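Integral membrane indolylacetylinositol arabinosyltransferase EmbB (Mycolicibacterium smegmatis MC2 155, PDB 7BVC) probably transfers arabinose units onto the growing arabinan of arabinogalactan, as a membrane-embedded glycosyltransferase of mycobacterial cell wall synthesis. Local coordinates at residues G156-F161 with L175-Y180; L969-V974 with I998-Y1003; S1031-Y1036 with L1048-T1053. All blocks are in the same frame, centred on the assembly; numbering follows the deposited sequence.

Interaction 1: residues G156-F161 with L175-Y180; sequences GTYADF and LQRTGY
The guanidinium of Arg177 lies flat over the ring of Tyr158, the two planes only 14° apart. Its CZ sits 3.8 Å from the centroid of the Tyr158 ring, close to the ring normal, so the pair is both a stack and a cation-pi contact. NH2 leans over the CG side of the ring, while NH1 lies nearer CE1. Arg177 gets there with CG anti to its backbone N (chi1 173°) and a chain extended from CG to NE, crossing the ring obliquely. Asp160 runs alongside this aliphatic stem, and its OD1 forms a long salt bridge of 3.7 Å to Arg177 NE. The opposite face of the Tyr158 ring is turned to the backbone at Tyr180. Further along, Phe161 and Gln176 lie side by side, CB to CB at 3.6 Å, with ring and amide planes nearly perpendicular; both touch Val135. Between the strands, Ala159 N bonds Thr178 O at 2.9 Å, Thr178 N returns to Ala159 O, and Tyr180 N reaches Thr157 O. Gly179 and Tyr158 form a non-hydrogen-bonded pair. This is a short antiparallel strand pair in the concanavalin-like domain, with a cation-pi stack beside it from the residue just ahead of strand 178-180.

Interaction 2: residues L969-V974 with I998-Y1003; sequences LMDWAV and ISPDYY
Ile998 overlaps two side chains of the neighbouring segment: its CD1 meets Met970 CG at 4.0 Å, and its CG2 meets Val974 CG2 at 3.9 Å. Met970 lies beside Ile998 and points the same way before its chain bends at chi3 and leads off, whereas Val974 crosses obliquely. With CG1 of Val974 anti to the carbonyl carbon (chi1 -64°), CG2 takes the crowded position between N and C and also comes against Ile998 O. The backbones run parallel here, Met970 pairing with Ile998 at the edge of the mixed sheet of the C-terminal domain, where 968-970 is an outermost strand within the chain. Two bonds bracket that pair: Ile998 N to Leu969 O, and Asp971 N to Ile998 O at 2.9 Å, the latter nearly along the C=O axis. Past the strand ends, the side chain of Asp971 crosses that of Pro1000 at about a right angle, OD2 standing 3.6 Å from Pro1000 CD. That same OD2 is hydrogen-bonded to Thr1009 of helix 1002-1009, which ties the turn after the strand to the helix. Trp972 starts off away from the 998-1003 segment and belongs to the ethambutol pocket, where it touches the drug and meets Trp1012 edge-to-face.

Interaction 3: residues S1031-Y1036 with L1048-T1053; sequences SVMSTY and LRKFDT
Ser1031 O is gripped twice from the facing strand: Lys1050 N donates a hydrogen bond to it at 2.9 Å, and Arg1049 CA adds a CA-H...O contact. In the second of these, Arg1049 CA stands 3.4 Å from Ser1031 O. The return bond, Ser1031 N to Lys1050 O, makes these two residues the hydrogen-bonded pair, and Val1032 with Arg1049 is the non-hydrogen-bonded one. Met1033 N follows with a bond of 3.1 Å to Leu1048 O. Val1032 and Arg1049 run side by side, pointing the same way, and Val1032 CG2 stands 3.6 Å from Arg1049 NE, approaching the guanidinium obliquely. Arg1049 NE itself forms a salt bridge with Asp793, outside the two strands. On the other face from Arg1049, Ser1031 OG rests 3.6 Å from Lys1050 CB. Met1033 lies alongside Leu1048; CG anti to the carbonyl carbon and an extended chi2 (-178°) bring SD to 4.1 Å from Leu1048 CD2, while the bend at chi3 turns only the terminal methyl. Thr1035 crosses Leu1048 at about a right angle, CG2 to CB. The arrangement is that of a beta hairpin, strands 1028-1037 and 1047-1053, within the mixed sheet of the C-terminal domain.

Interactions 2 and 3 belong to one mixed sheet of the C-terminal domain, their centres 13 Å apart, because strands 996-999 and 1047-1053 are neighbours in it; Ile998 CG1 and Leu1048 CD1 meet at 3.7 Å where the contacts join. Interaction 1 stands apart in the concanavalin-like domain, its centre 44 Å from each of the others. Place in the fold goes with chemistry. Interaction 2 is buried, parallel and largely apolar, and it leads into the ethambutol pocket. Interaction 3 is only partly buried and antiparallel, mixing apolar packing with charged side chains. Interaction 1, also partly buried, adds a cation-pi stack of Arg177 on Tyr158 to its backbone bonds.

Interaction 1: residues G156-F161 with L175-Y180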
loop_
_atom_site.group_PDB
_atom_site.type_symbol
_atom_site.label_atom_id
_atom_site.label_comp_id
_atom_site.label_asym_id
_atom_site.label_seq_id
_atom_site.Cartn_x
_atom_site.Cartn_y
_atom_site.Cartn_z
ATOM N N GLY B 156 -40.251 -11.582 -6.198
ATOM C CA GLY B 156 -39.423 -12.693 -6.620
ATOM C C GLY B 156 -39.702 -13.033 -8.063
ATOM O O GLY B 156 -40.658 -12.546 -8.674
ATOM N N THR B 157 -38.844 -13.891 -8.605
ATOM C CA THR B 157 -38.976 -14.356 -9.978
ATOM C C THR B 157 -39.829 -15.617 -9.991
ATOM O O THR B 157 -39.500 -16.596 -9.312
ATOM C CB THR B 157 -37.604 -14.628 -10.592
ATOM O OG1 THR B 157 -36.694 -13.592 -10.205
ATOM C CG2 THR B 157 -37.698 -14.669 -12.105
ATOM N N TYR B 158 -40.916 -15.601 -10.762
ATOM C CA TYR B 158 -41.874 -16.702 -10.754
ATOM C C TYR B 158 -42.381 -16.954 -12.165
ATOM O O TYR B 158 -42.917 -16.046 -12.814
ATOM C CB TYR B 158 -43.035 -16.410 -9.800
ATOM C CG TYR B 158 -42.693 -16.685 -8.354
ATOM C CD1 TYR B 158 -42.653 -17.983 -7.866
ATOM C CD2 TYR B 158 -42.393 -15.649 -7.482
ATOM C CE1 TYR B 158 -42.332 -18.240 -6.550
ATOM C CE2 TYR B 158 -42.072 -15.896 -6.163
ATOM C CZ TYR B 158 -42.041 -17.195 -5.704
ATOM O OH TYR B 158 -41.723 -17.455 -4.391
ATOM N N ALA B 159 -42.210 -18.192 -12.625
ATOM C CA ALA B 159 -42.675 -18.640 -13.929
ATOM C C ALA B 159 -43.843 -19.603 -13.748
ATOM O O ALA B 159 -43.746 -20.576 -12.990
ATOM C CB ALA B 159 -41.545 -19.311 -14.709
ATOM N N ASP B 160 -44.941 -19.312 -14.433
ATOM C CA ASP B 160 -46.176 -20.073 -14.378
ATOM C C ASP B 160 -46.438 -20.711 -15.733
ATOM O O ASP B 160 -46.170 -20.111 -16.778
ATOM C CB ASP B 160 -47.363 -19.181 -14.005
ATOM C CG ASP B 160 -47.230 -18.585 -12.624
ATOM O OD1 ASP B 160 -46.552 -19.195 -11.779
ATOM O OD2 ASP B 160 -47.803 -17.505 -12.382
ATOM N N PHE B 161 -47.007 -21.911 -15.699
ATOM C CA PHE B 161 -47.236 -22.716 -16.892
ATOM C C PHE B 161 -48.715 -23.047 -17.011
ATOM O O PHE B 161 -49.081 -24.222 -17.121
ATOM C CB PHE B 161 -46.410 -24.002 -16.852
ATOM C CG PHE B 161 -44.990 -23.829 -17.296
ATOM C CD1 PHE B 161 -44.010 -23.436 -16.401
ATOM C CD2 PHE B 161 -44.630 -24.068 -18.609
ATOM C CE1 PHE B 161 -42.703 -23.281 -16.811
ATOM C CE2 PHE B 161 -43.325 -23.913 -19.021
ATOM C CZ PHE B 161 -42.361 -23.520 -18.121
ATOM N N LEU B 175 -49.775 -26.702 -9.038
ATOM C CA LEU B 175 -49.528 -26.084 -10.327
ATOM C C LEU B 175 -48.030 -25.965 -10.583
ATOM O O LEU B 175 -47.201 -26.113 -9.682
ATOM C CB LEU B 175 -50.186 -24.707 -10.398
ATOM C CG LEU B 175 -51.713 -24.714 -10.315
ATOM C CD1 LEU B 175 -52.261 -23.295 -10.303
ATOM C CD2 LEU B 175 -52.312 -25.520 -11.457
ATOM N N GLN B 176 -47.689 -25.687 -11.838
ATOM C CA GLN B 176 -46.302 -25.590 -12.269
ATOM C C GLN B 176 -45.662 -24.250 -11.911
ATOM O O GLN B 176 -44.603 -23.918 -12.456
ATOM C CB GLN B 176 -46.216 -25.843 -13.778
ATOM C CG GLN B 176 -44.851 -26.295 -14.282
ATOM C CD GLN B 176 -44.395 -27.597 -13.661
ATOM O OE1 GLN B 176 -45.112 -28.596 -13.685
ATOM N NE2 GLN B 176 -43.190 -27.597 -13.102
ATOM N N ARG B 177 -46.275 -23.476 -11.019
ATOM C CA ARG B 177 -45.674 -22.227 -10.570
ATOM C C ARG B 177 -44.348 -22.509 -9.881
ATOM O O ARG B 177 -44.308 -23.183 -8.847
ATOM C CB ARG B 177 -46.621 -21.500 -9.622
ATOM C CG ARG B 177 -46.021 -20.267 -8.979
ATOM C CD ARG B 177 -47.110 -19.343 -8.485
ATOM N NE ARG B 177 -46.616 -17.986 -8.280
ATOM C CZ ARG B 177 -46.058 -17.555 -7.155
ATOM N NH1 ARG B 177 -45.919 -18.375 -6.123
ATOM N NH2 ARG B 177 -45.639 -16.302 -7.059
ATOM N N THR B 178 -43.261 -21.995 -10.449
ATOM C CA THR B 178 -41.937 -22.285 -9.921
ATOM C C THR B 178 -41.099 -21.018 -9.924
ATOM O O THR B 178 -41.180 -20.215 -10.855
ATOM C CB THR B 178 -41.242 -23.378 -10.746
ATOM O OG1 THR B 178 -42.050 -24.560 -10.751
ATOM C CG2 THR B 178 -39.876 -23.718 -10.167
ATOM N N GLY B 179 -40.290 -20.841 -8.886
ATOM C CA GLY B 179 -39.418 -19.680 -8.848
ATOM C C GLY B 179 -38.756 -19.514 -7.501
ATOM O O GLY B 179 -38.564 -20.484 -6.762
ATOM N N TYR B 180 -38.404 -18.265 -7.201
ATOM C CA TYR B 180 -37.709 -17.928 -5.973
ATOM C C TYR B 180 -38.152 -16.554 -5.497
ATOM O O TYR B 180 -38.326 -15.646 -6.325
ATOM C CB TYR B 180 -36.190 -17.948 -6.164
ATOM C CG TYR B 180 -35.637 -19.318 -6.484
ATOM C CD1 TYR B 180 -35.541 -19.759 -7.796
ATOM C CD2 TYR B 180 -35.218 -20.171 -5.475
ATOM C CE1 TYR B 180 -35.043 -21.007 -8.093
ATOM C CE2 TYR B 180 -34.717 -21.423 -5.763
ATOM C CZ TYR B 180 -34.631 -21.836 -7.074
ATOM O OH TYR B 180 -34.133 -23.083 -7.370
#

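Interaction 2: residues L969-V974 with I998-Y1003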
loop_
_atom_site.group_PDB
_atom_site.type_symbol
_atom_site.label_atom_id
_atom_site.label_comp_id
_atom_site.label_asym_id
_atom_site.label_seq_id
_atom_site.Cartn_x
_atom_site.Cartn_y
_atom_site.Cartn_z
ATOM N N LEU B 969 -17.067 5.858 -26.595
ATOM C CA LEU B 969 -16.890 5.601 -25.171
ATOM C C LEU B 969 -15.462 5.977 -24.793
ATOM O O LEU B 969 -14.517 5.246 -25.100
ATOM C CB LEU B 969 -17.183 4.139 -24.846
ATOM C CG LEU B 969 -17.552 3.780 -23.405
ATOM C CD1 LEU B 969 -18.404 2.529 -23.386
ATOM C CD2 LEU B 969 -16.316 3.583 -22.547
ATOM N N MET B 970 -15.305 7.119 -24.139
ATOM C CA MET B 970 -14.002 7.589 -23.690
ATOM C C MET B 970 -13.838 7.252 -22.217
ATOM O O MET B 970 -14.745 7.504 -21.418
ATOM C CB MET B 970 -13.861 9.094 -23.907
ATOM C CG MET B 970 -13.520 9.487 -25.330
ATOM S SD MET B 970 -13.532 11.270 -25.577
ATOM C CE MET B 970 -15.237 11.536 -26.035
ATOM N N ASP B 971 -12.692 6.677 -21.857
ATOM C CA ASP B 971 -12.429 6.426 -20.452
ATOM C C ASP B 971 -12.338 7.752 -19.697
ATOM O O ASP B 971 -12.183 8.824 -20.284
ATOM C CB ASP B 971 -11.146 5.615 -20.286
ATOM C CG ASP B 971 -11.345 4.143 -20.594
ATOM O OD1 ASP B 971 -12.313 3.810 -21.309
ATOM O OD2 ASP B 971 -10.537 3.318 -20.122
ATOM N N TRP B 972 -12.439 7.672 -18.372
ATOM C CA TRP B 972 -12.506 8.886 -17.566
ATOM C C TRP B 972 -11.190 9.647 -17.521
ATOM O O TRP B 972 -11.142 10.726 -16.921
ATOM C CB TRP B 972 -12.969 8.558 -16.143
ATOM C CG TRP B 972 -12.078 7.631 -15.386
ATOM C CD1 TRP B 972 -12.246 6.289 -15.223
ATOM C CD2 TRP B 972 -10.893 7.975 -14.657
ATOM N NE1 TRP B 972 -11.235 5.774 -14.452
ATOM C CE2 TRP B 972 -10.391 6.790 -14.092
ATOM C CE3 TRP B 972 -10.207 9.173 -14.433
ATOM C CZ2 TRP B 972 -9.235 6.764 -13.321
ATOM C CZ3 TRP B 972 -9.060 9.144 -13.668
ATOM C CH2 TRP B 972 -8.585 7.949 -13.121
ATOM N N ALA B 973 -10.132 9.130 -18.139
ATOM C CA ALA B 973 -8.868 9.844 -18.228
ATOM C C ALA B 973 -8.728 10.652 -19.508
ATOM O O ALA B 973 -8.196 11.765 -19.470
ATOM C CB ALA B 973 -7.696 8.864 -18.121
ATOM N N VAL B 974 -9.192 10.122 -20.638
ATOM C CA VAL B 974 -9.071 10.804 -21.922
ATOM C C VAL B 974 -10.292 11.680 -22.191
ATOM O O VAL B 974 -11.206 11.295 -22.929
ATOM C CB VAL B 974 -8.840 9.772 -23.041
ATOM C CG1 VAL B 974 -7.527 9.080 -22.822
ATOM C CG2 VAL B 974 -9.918 8.702 -23.030
ATOM N N ILE B 998 -12.009 4.758 -26.471
ATOM C CA ILE B 998 -10.702 5.382 -26.304
ATOM C C ILE B 998 -10.255 5.192 -24.863
ATOM O O ILE B 998 -11.032 5.410 -23.925
ATOM C CB ILE B 998 -10.733 6.872 -26.689
ATOM C CG1 ILE B 998 -11.330 7.038 -28.084
ATOM C CG2 ILE B 998 -9.339 7.455 -26.650
ATOM C CD1 ILE B 998 -11.377 8.466 -28.560
ATOM N N SER B 999 -9.007 4.776 -24.692
ATOM C CA SER B 999 -8.444 4.392 -23.409
ATOM C C SER B 999 -7.078 5.028 -23.219
ATOM O O SER B 999 -6.444 5.462 -24.186
ATOM C CB SER B 999 -8.320 2.865 -23.310
ATOM O OG SER B 999 -9.589 2.245 -23.374
ATOM N N PRO B 1000 -6.597 5.105 -21.975
ATOM C CA PRO B 1000 -5.210 5.525 -21.740
ATOM C C PRO B 1000 -4.220 4.407 -22.029
ATOM O O PRO B 1000 -4.593 3.374 -22.594
ATOM C CB PRO B 1000 -5.208 5.913 -20.258
ATOM C CG PRO B 1000 -6.299 5.111 -19.667
ATOM C CD PRO B 1000 -7.360 5.009 -20.720
ATOM N N ASP B 1001 -2.955 4.602 -21.661
ATOM C CA ASP B 1001 -1.916 3.631 -21.969
ATOM C C ASP B 1001 -2.132 2.343 -21.175
ATOM O O ASP B 1001 -3.099 2.190 -20.425
ATOM C CB ASP B 1001 -0.539 4.222 -21.685
ATOM C CG ASP B 1001 -0.439 4.819 -20.300
ATOM O OD1 ASP B 1001 -1.491 5.162 -19.726
ATOM O OD2 ASP B 1001 0.692 4.944 -19.784
ATOM N N TYR B 1002 -1.200 1.401 -21.344
ATOM C CA TYR B 1002 -1.413 0.033 -20.875
ATOM C C TYR B 1002 -1.513 -0.039 -19.356
ATOM O O TYR B 1002 -2.503 -0.537 -18.812
ATOM C CB TYR B 1002 -0.288 -0.872 -21.383
ATOM C CG TYR B 1002 -0.392 -2.299 -20.894
ATOM C CD1 TYR B 1002 -1.237 -3.204 -21.517
ATOM C CD2 TYR B 1002 0.356 -2.738 -19.812
ATOM C CE1 TYR B 1002 -1.336 -4.509 -21.073
ATOM C CE2 TYR B 1002 0.263 -4.037 -19.360
ATOM C CZ TYR B 1002 -0.584 -4.918 -19.996
ATOM O OH TYR B 1002 -0.678 -6.215 -19.549
ATOM N N TYR B 1003 -0.485 0.439 -18.653
ATOM C CA TYR B 1003 -0.452 0.269 -17.204
ATOM C C TYR B 1003 -1.498 1.114 -16.490
ATOM O O TYR B 1003 -1.788 0.854 -15.319
ATOM C CB TYR B 1003 0.941 0.591 -16.666
ATOM C CG TYR B 1003 1.880 -0.590 -16.704
ATOM C CD1 TYR B 1003 1.863 -1.545 -15.697
ATOM C CD2 TYR B 1003 2.773 -0.758 -17.751
ATOM C CE1 TYR B 1003 2.715 -2.630 -15.728
ATOM C CE2 TYR B 1003 3.629 -1.841 -17.793
ATOM C CZ TYR B 1003 3.596 -2.773 -16.778
ATOM O OH TYR B 1003 4.448 -3.852 -16.814
#

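Interaction 3: residues S1031-Y1036 with L1048-T1053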
loop_
_atom_site.group_PDB
_atom_site.type_symbol
_atom_site.label_atom_id
_atom_site.label_comp_id
_atom_site.label_asym_id
_atom_site.label_seq_id
_atom_site.Cartn_x
_atom_site.Cartn_y
_atom_site.Cartn_z
ATOM N N SER B 1031 -12.287 -4.887 -30.475
ATOM C CA SER B 1031 -11.093 -5.323 -31.186
ATOM C C SER B 1031 -10.112 -4.166 -31.296
ATOM O O SER B 1031 -10.495 -3.054 -31.663
ATOM C CB SER B 1031 -11.440 -5.853 -32.581
ATOM O OG SER B 1031 -11.942 -4.819 -33.406
ATOM N N VAL B 1032 -8.841 -4.441 -30.995
ATOM C CA VAL B 1032 -7.827 -3.386 -30.990
ATOM C C VAL B 1032 -7.469 -2.993 -32.422
ATOM O O VAL B 1032 -7.523 -3.800 -33.357
ATOM C CB VAL B 1032 -6.584 -3.849 -30.208
ATOM C CG1 VAL B 1032 -5.504 -2.777 -30.182
ATOM C CG2 VAL B 1032 -6.961 -4.237 -28.799
ATOM N N MET B 1033 -7.096 -1.725 -32.592
ATOM C CA MET B 1033 -6.591 -1.210 -33.855
ATOM C C MET B 1033 -5.156 -0.732 -33.677
ATOM O O MET B 1033 -4.690 -0.497 -32.559
ATOM C CB MET B 1033 -7.459 -0.061 -34.388
ATOM C CG MET B 1033 -8.931 -0.393 -34.524
ATOM S SD MET B 1033 -9.861 0.985 -35.211
ATOM C CE MET B 1033 -9.213 1.025 -36.877
ATOM N N SER B 1034 -4.451 -0.595 -34.797
ATOM C CA SER B 1034 -3.053 -0.182 -34.789
ATOM C C SER B 1034 -2.967 1.337 -34.885
ATOM O O SER B 1034 -3.407 1.929 -35.877
ATOM C CB SER B 1034 -2.287 -0.839 -35.933
ATOM O OG SER B 1034 -2.215 -2.244 -35.763
ATOM N N THR B 1035 -2.391 1.960 -33.859
ATOM C CA THR B 1035 -2.299 3.410 -33.758
ATOM C C THR B 1035 -0.882 3.810 -33.376
ATOM O O THR B 1035 -0.215 3.106 -32.611
ATOM C CB THR B 1035 -3.287 3.958 -32.722
ATOM O OG1 THR B 1035 -3.203 3.176 -31.526
ATOM C CG2 THR B 1035 -4.706 3.907 -33.255
ATOM N N TYR B 1036 -0.432 4.944 -33.907
ATOM C CA TYR B 1036 0.897 5.470 -33.625
ATOM C C TYR B 1036 0.821 6.972 -33.398
ATOM O O TYR B 1036 0.105 7.683 -34.108
ATOM C CB TYR B 1036 1.878 5.179 -34.769
ATOM C CG TYR B 1036 1.764 3.794 -35.359
ATOM C CD1 TYR B 1036 2.340 2.699 -34.732
ATOM C CD2 TYR B 1036 1.086 3.584 -36.549
ATOM C CE1 TYR B 1036 2.239 1.434 -35.275
ATOM C CE2 TYR B 1036 0.979 2.326 -37.096
ATOM C CZ TYR B 1036 1.557 1.256 -36.457
ATOM O OH TYR B 1036 1.448 0.002 -37.008
ATOM N N LEU B 1048 -6.937 2.590 -29.292
ATOM C CA LEU B 1048 -8.253 2.750 -29.886
ATOM C C LEU B 1048 -8.824 1.378 -30.207
ATOM O O LEU B 1048 -8.098 0.471 -30.624
ATOM C CB LEU B 1048 -8.197 3.608 -31.155
ATOM C CG LEU B 1048 -9.533 3.916 -31.829
ATOM C CD1 LEU B 1048 -10.370 4.825 -30.953
ATOM C CD2 LEU B 1048 -9.317 4.543 -33.192
ATOM N N ARG B 1049 -10.129 1.227 -30.006
ATOM C CA ARG B 1049 -10.794 -0.053 -30.194
ATOM C C ARG B 1049 -12.044 0.129 -31.039
ATOM O O ARG B 1049 -12.600 1.223 -31.146
ATOM C CB ARG B 1049 -11.151 -0.699 -28.853
ATOM C CG ARG B 1049 -9.939 -1.182 -28.088
ATOM C CD ARG B 1049 -10.325 -2.057 -26.915
ATOM N NE ARG B 1049 -9.184 -2.818 -26.414
ATOM C CZ ARG B 1049 -8.183 -2.293 -25.716
ATOM N NH1 ARG B 1049 -8.175 -0.998 -25.430
ATOM N NH2 ARG B 1049 -7.186 -3.063 -25.303
ATOM N N LYS B 1050 -12.476 -0.971 -31.642
ATOM C CA LYS B 1050 -13.632 -1.002 -32.520
ATOM C C LYS B 1050 -14.671 -1.943 -31.937
ATOM O O LYS B 1050 -14.335 -3.032 -31.459
ATOM C CB LYS B 1050 -13.237 -1.459 -33.924
ATOM C CG LYS B 1050 -13.937 -0.728 -35.049
ATOM C CD LYS B 1050 -13.448 -1.233 -36.393
ATOM C CE LYS B 1050 -14.081 -0.469 -37.536
ATOM N NZ LYS B 1050 -15.561 -0.422 -37.399
ATOM N N PHE B 1051 -15.930 -1.516 -31.975
ATOM C CA PHE B 1051 -17.049 -2.268 -31.422
ATOM C C PHE B 1051 -17.862 -2.858 -32.562
ATOM O O PHE B 1051 -18.357 -2.123 -33.422
ATOM C CB PHE B 1051 -17.927 -1.378 -30.544
ATOM C CG PHE B 1051 -17.442 -1.253 -29.135
ATOM C CD1 PHE B 1051 -16.954 -2.353 -28.461
ATOM C CD2 PHE B 1051 -17.464 -0.034 -28.487
ATOM C CE1 PHE B 1051 -16.505 -2.242 -27.165
ATOM C CE2 PHE B 1051 -17.015 0.082 -27.192
ATOM C CZ PHE B 1051 -16.536 -1.022 -26.531
ATOM N N ASP B 1052 -17.999 -4.179 -32.565
ATOM C CA ASP B 1052 -18.808 -4.890 -33.542
ATOM C C ASP B 1052 -20.007 -5.521 -32.849
ATOM O O ASP B 1052 -19.879 -6.091 -31.761
ATOM C CB ASP B 1052 -17.988 -5.963 -34.259
ATOM C CG ASP B 1052 -16.650 -5.445 -34.740
ATOM O OD1 ASP B 1052 -15.634 -5.697 -34.060
ATOM O OD2 ASP B 1052 -16.616 -4.778 -35.796
ATOM N N THR B 1053 -21.169 -5.407 -33.483
ATOM C CA THR B 1053 -22.392 -5.937 -32.902
ATOM C C THR B 1053 -22.397 -7.460 -32.953
ATOM O O THR B 1053 -21.818 -8.081 -33.848
ATOM C CB THR B 1053 -23.613 -5.393 -33.638
ATOM O OG1 THR B 1053 -23.540 -5.758 -35.022
ATOM C CG2 THR B 1053 -23.669 -3.880 -33.525
#